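Local coordinates for Serine/threonine protein phosphatase Stp1 (Streptococcus agalactiae, PDB 2PK0) that removes phosphate from phosphoserine and phosphothreonine residues of proteins as a metal-dependent PP2C-family phosphatase, probably in bacterial signalling, at residues 10-15 with 237-242; 127-132 with 191-196; 201-206 with 227-232. All coordinates share one frame; numbering follows the deposited sequence.

Contact 1 (10-15 with 237-242)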
loop_
_atom_site.group_PDB
_atom_site.type_symbol
_atom_site.label_atom_id
_atom_site.label_comp_id
_atom_site.label_asym_id
_atom_site.label_seq_id
_atom_site.Cartn_x
_atom_site.Cartn_y
_atom_site.Cartn_z
ATOM N N LEU A 10 -3.337 -0.655 -12.070
ATOM C CA LEU A 10 -2.167 -1.147 -11.333
ATOM C C LEU A 10 -0.896 -0.946 -12.150
ATOM O O LEU A 10 -0.901 -1.167 -13.349
ATOM C CB LEU A 10 -2.321 -2.637 -11.016
ATOM C CG LEU A 10 -3.543 -3.173 -10.251
ATOM C CD1 LEU A 10 -3.356 -4.627 -10.012
ATOM C CD2 LEU A 10 -3.780 -2.498 -8.922
ATOM N N LEU A 11 0.192 -0.518 -11.515
ATOM C CA LEU A 11 1.476 -0.407 -12.205
ATOM C C LEU A 11 2.619 -0.608 -11.230
ATOM O O LEU A 11 2.590 -0.082 -10.106
ATOM C CB LEU A 11 1.650 0.964 -12.906
ATOM C CG LEU A 11 2.884 1.127 -13.840
ATOM C CD1 LEU A 11 2.890 0.079 -14.968
ATOM C CD2 LEU A 11 3.017 2.506 -14.437
ATOM N N THR A 12 3.627 -1.360 -11.657
ATOM C CA THR A 12 4.872 -1.412 -10.905
ATOM C C THR A 12 6.060 -1.075 -11.796
ATOM O O THR A 12 6.037 -1.345 -12.995
ATOM C CB THR A 12 5.102 -2.771 -10.181
ATOM O OG1 THR A 12 6.267 -2.654 -9.360
ATOM C CG2 THR A 12 5.314 -3.915 -11.171
ATOM N N ASP A 13 7.081 -0.463 -11.199
ATOM C CA ASP A 13 8.320 -0.118 -11.889
ATOM C C ASP A 13 9.513 -0.352 -10.982
ATOM O O ASP A 13 9.458 -0.101 -9.774
ATOM C CB ASP A 13 8.323 1.338 -12.359
ATOM C CG ASP A 13 9.427 1.616 -13.364
ATOM O OD1 ASP A 13 9.168 1.503 -14.577
ATOM O OD2 ASP A 13 10.564 1.918 -12.958
ATOM N N ILE A 14 10.604 -0.803 -11.587
ATOM C CA ILE A 14 11.789 -1.173 -10.850
ATOM C C ILE A 14 12.470 0.057 -10.261
ATOM O O ILE A 14 12.972 -0.008 -9.145
ATOM C CB ILE A 14 12.743 -2.069 -11.731
ATOM C CG1 ILE A 14 13.802 -2.784 -10.899
ATOM C CG2 ILE A 14 13.394 -1.295 -12.888
ATOM C CD1 ILE A 14 14.471 -3.890 -11.681
ATOM N N GLY A 15 12.420 1.183 -10.980
ATOM C CA GLY A 15 13.163 2.396 -10.625
ATOM C C GLY A 15 14.480 2.518 -11.384
ATOM O O GLY A 15 15.024 1.523 -11.854
ATOM N N ASN A 237 12.015 1.024 -5.762
ATOM C CA ASN A 237 10.906 0.473 -6.523
ATOM C C ASN A 237 9.663 1.320 -6.323
ATOM O O ASN A 237 9.361 1.717 -5.206
ATOM C CB ASN A 237 10.608 -0.960 -6.088
ATOM C CG ASN A 237 11.827 -1.861 -6.124
ATOM O OD1 ASN A 237 11.993 -2.719 -5.252
ATOM N ND2 ASN A 237 12.667 -1.699 -7.140
ATOM N N ILE A 238 8.967 1.622 -7.415
ATOM C CA ILE A 238 7.742 2.427 -7.364
ATOM C C ILE A 238 6.584 1.542 -7.745
ATOM O O ILE A 238 6.684 0.801 -8.718
ATOM C CB ILE A 238 7.789 3.530 -8.389
ATOM C CG1 ILE A 238 9.210 4.087 -8.493
ATOM C CG2 ILE A 238 6.799 4.579 -8.048
ATOM C CD1 ILE A 238 9.525 4.683 -9.850
ATOM N N THR A 239 5.489 1.600 -6.991
ATOM C CA THR A 239 4.360 0.695 -7.210
ATOM C C THR A 239 3.088 1.397 -6.800
ATOM O O THR A 239 3.004 1.889 -5.684
ATOM C CB THR A 239 4.537 -0.602 -6.407
ATOM O OG1 THR A 239 5.614 -1.360 -6.982
ATOM C CG2 THR A 239 3.293 -1.448 -6.459
ATOM N N VAL A 240 2.122 1.503 -7.719
ATOM C CA VAL A 240 0.932 2.323 -7.481
ATOM C C VAL A 240 -0.362 1.624 -7.911
ATOM O O VAL A 240 -0.440 1.059 -9.008
ATOM C CB VAL A 240 1.019 3.719 -8.200
ATOM C CG1 VAL A 240 -0.066 4.657 -7.708
ATOM C CG2 VAL A 240 2.362 4.385 -7.985
ATOM N N ALA A 241 -1.368 1.645 -7.039
ATOM C CA ALA A 241 -2.742 1.341 -7.444
ATOM C C ALA A 241 -3.566 2.615 -7.440
ATOM O O ALA A 241 -3.596 3.347 -6.440
ATOM C CB ALA A 241 -3.365 0.338 -6.519
ATOM N N LEU A 242 -4.236 2.890 -8.549
ATOM C CA LEU A 242 -5.133 4.039 -8.611
ATOM C C LEU A 242 -6.539 3.554 -8.828
ATOM O O LEU A 242 -6.752 2.670 -9.653
ATOM C CB LEU A 242 -4.771 4.969 -9.756
ATOM C CG LEU A 242 -3.473 5.759 -9.701
ATOM C CD1 LEU A 242 -3.218 6.309 -11.086
ATOM C CD2 LEU A 242 -3.567 6.879 -8.692
#
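Strands 6-13 and 238-245 pair antiparallel, with 6-13 an outer strand of its sheet. Leu11 and Val240 form one hydrogen-bonded pair and Asp13 and Ile238 the next; Val240 N meets Leu11 O at 2.9 Å, nearly along the C=O axis. Between them, Thr12 and Thr239 are a non-hydrogen-bonded pair joined through their side chains. They lie side by side and point the same way, and Thr12 OG1, anti to its backbone N (chi1 -174°), donates a hydrogen bond to Thr239 OG1 at 2.8 Å. The same face carries Leu10, whose CD2 touches Ala241 CB at 3.7 Å. Just before strand 238-245, Asn237 can be followed outward. Its CB lies 4.0 Å from both Asp13 O and Ile14 O, and CG stands beside the backbone N, closer to Ile14 O. ND2 then donates to Ile14 O at 2.6 Å, on a lone pair and almost in the plane of its own amide. ND2 also donates to Asn20 O, while OD1 accepts from Gln22 N, so three bonds fix the rotation of the amide. On the other face, Leu11, Asp13, Ile238 and Val240 touch helix 218-231. Asp13 OD2 accepts from Gly15 N at 2.8 Å in an Asx turn that carries the chain out of the strand. The chemistry thus changes from apolar at Leu10 to polar at Asn237, which follows the magnesium ligand Asp236. Its amide, about 5 Å from a bound magnesium ion, ties the start of strand 238-245 to Ile14, Asn20 and Gln22, consistent with a second-shell place.

Contact 2 (127-132 with 191-196)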
loop_
_atom_site.group_PDB
_atom_site.type_symbol
_atom_site.label_atom_id
_atom_site.label_comp_id
_atom_site.label_asym_id
_atom_site.label_seq_id
_atom_site.Cartn_x
_atom_site.Cartn_y
_atom_site.Cartn_z
ATOM N N GLY A 127 -3.900 7.388 -0.025
ATOM C CA GLY A 127 -4.454 8.723 -0.005
ATOM C C GLY A 127 -5.670 8.900 -0.887
ATOM O O GLY A 127 -5.951 8.079 -1.747
ATOM N N ILE A 128 -6.400 9.978 -0.669
ATOM C CA ILE A 128 -7.491 10.329 -1.555
ATOM C C ILE A 128 -7.175 11.670 -2.170
ATOM O O ILE A 128 -6.740 12.587 -1.482
ATOM C CB ILE A 128 -8.858 10.403 -0.817
ATOM C CG1 ILE A 128 -9.346 9.008 -0.442
ATOM C CG2 ILE A 128 -9.928 11.091 -1.675
ATOM C CD1 ILE A 128 -10.419 9.043 0.578
ATOM N N VAL A 129 -7.357 11.764 -3.477
ATOM C CA VAL A 129 -7.291 13.049 -4.157
ATOM C C VAL A 129 -8.700 13.544 -4.508
ATOM O O VAL A 129 -9.426 12.893 -5.257
ATOM C CB VAL A 129 -6.385 12.955 -5.390
ATOM C CG1 VAL A 129 -6.436 14.246 -6.219
ATOM C CG2 VAL A 129 -4.963 12.619 -4.942
ATOM N N ARG A 130 -9.086 14.679 -3.933
ATOM C CA ARG A 130 -10.417 15.293 -4.157
ATOM C C ARG A 130 -10.244 16.770 -4.460
ATOM O O ARG A 130 -9.498 17.460 -3.751
ATOM C CB ARG A 130 -11.290 15.143 -2.906
ATOM C CG ARG A 130 -12.710 15.689 -2.985
ATOM C CD ARG A 130 -13.512 15.258 -1.749
ATOM N NE ARG A 130 -13.509 13.801 -1.626
ATOM C CZ ARG A 130 -13.560 13.115 -0.481
ATOM N NH1 ARG A 130 -13.614 13.744 0.688
ATOM N NH2 ARG A 130 -13.532 11.786 -0.513
ATOM N N GLN A 131 -10.928 17.250 -5.497
ATOM C CA GLN A 131 -10.894 18.665 -5.887
ATOM C C GLN A 131 -9.469 19.225 -5.890
ATOM O O GLN A 131 -9.195 20.254 -5.282
ATOM C CB GLN A 131 -11.801 19.511 -4.977
ATOM C CG GLN A 131 -13.282 19.117 -4.969
ATOM C CD GLN A 131 -14.021 19.505 -6.249
ATOM O OE1 GLN A 131 -14.012 20.670 -6.655
ATOM N NE2 GLN A 131 -14.668 18.527 -6.884
ATOM N N GLY A 132 -8.558 18.500 -6.532
ATOM C CA GLY A 132 -7.138 18.860 -6.586
ATOM C C GLY A 132 -6.320 18.716 -5.319
ATOM O O GLY A 132 -5.212 19.217 -5.255
ATOM N N TYR A 191 -9.878 10.076 -6.447
ATOM C CA TYR A 191 -8.877 9.092 -6.826
ATOM C C TYR A 191 -8.344 8.514 -5.533
ATOM O O TYR A 191 -7.801 9.252 -4.705
ATOM C CB TYR A 191 -7.701 9.723 -7.578
ATOM C CG TYR A 191 -8.021 10.337 -8.934
ATOM C CD1 TYR A 191 -7.918 9.593 -10.096
ATOM C CD2 TYR A 191 -8.400 11.668 -9.045
ATOM C CE1 TYR A 191 -8.201 10.138 -11.322
ATOM C CE2 TYR A 191 -8.685 12.233 -10.276
ATOM C CZ TYR A 191 -8.591 11.458 -11.410
ATOM O OH TYR A 191 -8.880 12.013 -12.637
ATOM N N LEU A 192 -8.521 7.212 -5.334
ATOM C CA LEU A 192 -7.791 6.518 -4.289
ATOM C C LEU A 192 -6.401 6.307 -4.841
ATOM O O LEU A 192 -6.251 5.874 -5.995
ATOM C CB LEU A 192 -8.410 5.151 -3.975
ATOM C CG LEU A 192 -7.830 4.444 -2.739
ATOM C CD1 LEU A 192 -8.049 5.278 -1.479
ATOM C CD2 LEU A 192 -8.431 3.078 -2.585
ATOM N N VAL A 193 -5.381 6.615 -4.034
ATOM C CA VAL A 193 -4.012 6.417 -4.447
ATOM C C VAL A 193 -3.300 5.500 -3.457
ATOM O O VAL A 193 -2.998 5.883 -2.338
ATOM C CB VAL A 193 -3.257 7.753 -4.557
ATOM C CG1 VAL A 193 -1.823 7.538 -5.112
ATOM C CG2 VAL A 193 -4.015 8.736 -5.432
ATOM N N VAL A 194 -3.039 4.272 -3.869
ATOM C CA VAL A 194 -2.323 3.344 -3.018
ATOM C C VAL A 194 -0.901 3.198 -3.564
ATOM O O VAL A 194 -0.719 2.852 -4.728
ATOM C CB VAL A 194 -3.033 1.967 -2.983
ATOM C CG1 VAL A 194 -2.343 1.049 -2.003
ATOM C CG2 VAL A 194 -4.504 2.121 -2.606
ATOM N N ASN A 195 0.104 3.470 -2.739
ATOM C CA ASN A 195 1.487 3.397 -3.218
ATOM C C ASN A 195 2.563 2.928 -2.206
ATOM O O ASN A 195 2.393 3.016 -0.984
ATOM C CB ASN A 195 1.903 4.723 -3.845
ATOM C CG ASN A 195 1.914 5.837 -2.854
ATOM O OD1 ASN A 195 2.940 6.132 -2.253
ATOM N ND2 ASN A 195 0.771 6.457 -2.653
ATOM N N SER A 196 3.683 2.449 -2.738
ATOM C CA SER A 196 4.835 2.088 -1.920
ATOM C C SER A 196 5.630 3.363 -1.793
ATOM O O SER A 196 5.339 4.327 -2.505
ATOM C CB SER A 196 5.679 1.015 -2.604
ATOM O OG SER A 196 6.151 1.475 -3.857
#
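Val129, Tyr191 and Gly127 bury the largest areas where strand 125-130 runs antiparallel to strand 191-195, the short axes inclined at 149°. Val129 and Tyr191 are a hydrogen-bonded pair: Val129 N donates almost straight to Tyr191 O at 2.8 Å, and Tyr191 N returns a bond of 3.1 Å to a lone pair of Val129 O. Their side chains leave on the same face, CB beside CB at 4.1 Å. With CG beside its own backbone N (chi1 -65°), the Tyr191 ring has Val129 O at its edge, near the ring plane; the ring also meets that of Tyr244 in strand 238-245, the planes about 35° apart. The Val129 and Val193 side chains cross obliquely, CG2 to CG2 at 4.0 Å. Gly127, the partner of Val193, is linked to it by two more backbone bonds, and Gly127 O, gripped by Val193 N at 2.8 Å, has Leu192 CD1 at 3.5 Å. On the opposite face Leu192 CD1 also reaches Ile128 CG1, and Leu192 packs on Val109 of the other sheet. Between the two segments, polar contact is confined to the backbone: the pairing joins inner strands of one sheet of the PP2C beta-sandwich, with hydrogen bonds setting the register and carbon contacts on both faces.

Contact 3 (201-206 with 227-232)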
loop_
_atom_site.group_PDB
_atom_site.type_symbol
_atom_site.label_atom_id
_atom_site.label_comp_id
_atom_site.label_asym_id
_atom_site.label_seq_id
_atom_site.Cartn_x
_atom_site.Cartn_y
_atom_site.Cartn_z
ATOM N N ASN A 201 8.387 9.168 -1.832
ATOM C CA ASN A 201 9.705 9.707 -1.504
ATOM C C ASN A 201 10.227 10.599 -2.621
ATOM O O ASN A 201 11.014 11.495 -2.378
ATOM C CB ASN A 201 10.717 8.600 -1.212
ATOM C CG ASN A 201 10.417 7.843 0.085
ATOM O OD1 ASN A 201 9.638 8.294 0.945
ATOM N ND2 ASN A 201 11.031 6.679 0.221
ATOM N N MET A 202 9.780 10.346 -3.847
ATOM C CA MET A 202 10.201 11.112 -5.008
ATOM C C MET A 202 9.242 12.259 -5.367
ATOM O O MET A 202 9.675 13.290 -5.863
ATOM C CB MET A 202 10.390 10.184 -6.204
ATOM C CG MET A 202 11.455 9.097 -6.030
ATOM S SD MET A 202 13.158 9.654 -5.732
ATOM C CE MET A 202 13.376 9.199 -4.007
ATOM N N LEU A 203 7.950 12.094 -5.101
ATOM C CA LEU A 203 6.927 13.103 -5.465
ATOM C C LEU A 203 6.265 13.702 -4.241
ATOM O O LEU A 203 5.987 12.994 -3.286
ATOM C CB LEU A 203 5.795 12.450 -6.239
ATOM C CG LEU A 203 5.840 12.338 -7.747
ATOM C CD1 LEU A 203 7.175 11.850 -8.232
ATOM C CD2 LEU A 203 4.737 11.419 -8.227
ATOM N N SER A 204 5.972 14.990 -4.273
ATOM C CA SER A 204 5.155 15.573 -3.221
ATOM C C SER A 204 3.674 15.227 -3.452
ATOM O O SER A 204 3.289 14.825 -4.548
ATOM C CB SER A 204 5.343 17.088 -3.168
ATOM O OG SER A 204 4.526 17.724 -4.134
ATOM N N ASN A 205 2.848 15.369 -2.418
ATOM C CA ASN A 205 1.414 15.100 -2.536
ATOM C C ASN A 205 0.739 15.914 -3.640
ATOM O O ASN A 205 -0.026 15.392 -4.463
ATOM C CB ASN A 205 0.736 15.380 -1.205
ATOM C CG ASN A 205 1.282 14.520 -0.084
ATOM O OD1 ASN A 205 1.968 13.521 -0.329
ATOM N ND2 ASN A 205 0.977 14.894 1.155
ATOM N N ALA A 206 1.066 17.196 -3.667
ATOM C CA ALA A 206 0.544 18.098 -4.667
ATOM C C ALA A 206 1.006 17.727 -6.086
ATOM O O ALA A 206 0.220 17.847 -7.026
ATOM C CB ALA A 206 0.903 19.507 -4.318
ATOM N N THR A 227 7.076 7.696 -14.259
ATOM C CA THR A 227 8.025 8.425 -15.106
ATOM C C THR A 227 8.579 9.602 -14.326
ATOM O O THR A 227 9.794 9.761 -14.224
ATOM C CB THR A 227 7.349 8.933 -16.399
ATOM O OG1 THR A 227 6.889 7.813 -17.163
ATOM C CG2 THR A 227 8.311 9.756 -17.261
ATOM N N LEU A 228 7.680 10.387 -13.729
ATOM C CA LEU A 228 8.075 11.492 -12.854
ATOM C C LEU A 228 8.893 11.046 -11.640
ATOM O O LEU A 228 9.864 11.701 -11.282
ATOM C CB LEU A 228 6.849 12.288 -12.389
ATOM C CG LEU A 228 7.170 13.579 -11.634
ATOM C CD1 LEU A 228 8.102 14.471 -12.453
ATOM C CD2 LEU A 228 5.909 14.322 -11.228
ATOM N N ALA A 229 8.517 9.923 -11.033
ATOM C CA ALA A 229 9.255 9.408 -9.897
ATOM C C ALA A 229 10.662 8.991 -10.303
ATOM O O ALA A 229 11.614 9.155 -9.542
ATOM C CB ALA A 229 8.505 8.273 -9.245
ATOM N N ASN A 230 10.788 8.476 -11.518
ATOM C CA ASN A 230 12.097 8.151 -12.069
ATOM C C ASN A 230 12.915 9.409 -12.367
ATOM O O ASN A 230 14.119 9.441 -12.060
ATOM C CB ASN A 230 11.955 7.265 -13.316
ATOM C CG ASN A 230 11.639 5.821 -12.968
ATOM O OD1 ASN A 230 12.168 5.296 -11.994
ATOM N ND2 ASN A 230 10.783 5.173 -13.756
ATOM N N HIS A 231 12.263 10.436 -12.933
ATOM C CA HIS A 231 12.924 11.698 -13.241
ATOM C C HIS A 231 13.433 12.357 -11.984
ATOM O O HIS A 231 14.515 12.908 -11.979
ATOM C CB HIS A 231 12.006 12.678 -13.974
ATOM C CG HIS A 231 11.937 12.457 -15.456
ATOM N ND1 HIS A 231 13.061 12.370 -16.251
ATOM C CD2 HIS A 231 10.878 12.322 -16.289
ATOM C CE1 HIS A 231 12.699 12.175 -17.507
ATOM N NE2 HIS A 231 11.379 12.138 -17.557
ATOM N N ARG A 232 12.671 12.275 -10.904
ATOM C CA ARG A 232 13.126 12.774 -9.608
ATOM C C ARG A 232 14.241 11.953 -8.979
ATOM O O ARG A 232 14.845 12.391 -8.007
ATOM C CB ARG A 232 11.966 12.846 -8.621
ATOM C CG ARG A 232 10.862 13.795 -9.030
ATOM C CD ARG A 232 11.312 15.234 -9.074
ATOM N NE ARG A 232 10.212 16.104 -9.494
ATOM C CZ ARG A 232 9.294 16.599 -8.665
ATOM N NH1 ARG A 232 8.328 17.382 -9.134
ATOM N NH2 ARG A 232 9.342 16.310 -7.364
#
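Leu203 and Met202 press against the C-terminal turn of helix 218-231 from a non-helical link that leads into helix 205-212. The tight part centres on Leu203 CD1, which comes 3.6 Å from Ala229 CA and 3.8 Å from Leu228 CG. Leu203 and Leu228 cross obliquely; with Leu228 CG anti to the backbone N (chi1 -172°), its CD2 lies 4.0 Å from Leu203 CG. Beside them, Met202 sets CB 4.1 Å from Ala229 CB and CG 3.5 Å from Ala229 O. Ala229, small and buried, lets both side chains approach the helix backbone, and its CB also touches Ile238 of strand 238-245. Toward solvent the contact loosens. The Met202 chain bends at chi2 and chi3, carrying its end away from the helix, with SD 3.9 Å from Arg232 O. Exposed Arg232 bends at chi2 (-65°) and runs its aliphatic part along the link, CG 3.4 Å from Met202 O; NH2 makes a salt bridge with Asp207 OD2. That oxygen also accepts from Ser204 N, while the side chain of N-cap Ser204 caps a backbone N of the first turn, which fits a capping box. The arrangement is a helix end packed against the link into an N-capped helix, apolar at its centre with a charged, solvent-facing edge, on the helical side of the alpha-beta-beta-alpha sandwich characteristic of PP2C phosphatases.

How the contacts relate
Contacts 1 and 2 hold the same antiparallel sheet: strand 238-245 of contact 1 adjoins strand 191-195 of contact 2, with Ala241 N probably bonded to Val194 O and Thr239 O to Ser196 N. Contact 2 is the more buried and has no side-chain hydrogen bond across it; contact 1, at an outer strand and close to magnesium, adds hydroxyl, amide and carboxylate bonds. Contact 3 lies farther from the chain's centre and has no clear hydrogen bond between its segments, relying on apolar packing with charge at its solvent-facing edge. It abuts contact 1, where Ile238 CD1 packs on Ala229 CB, but does not touch contact 2.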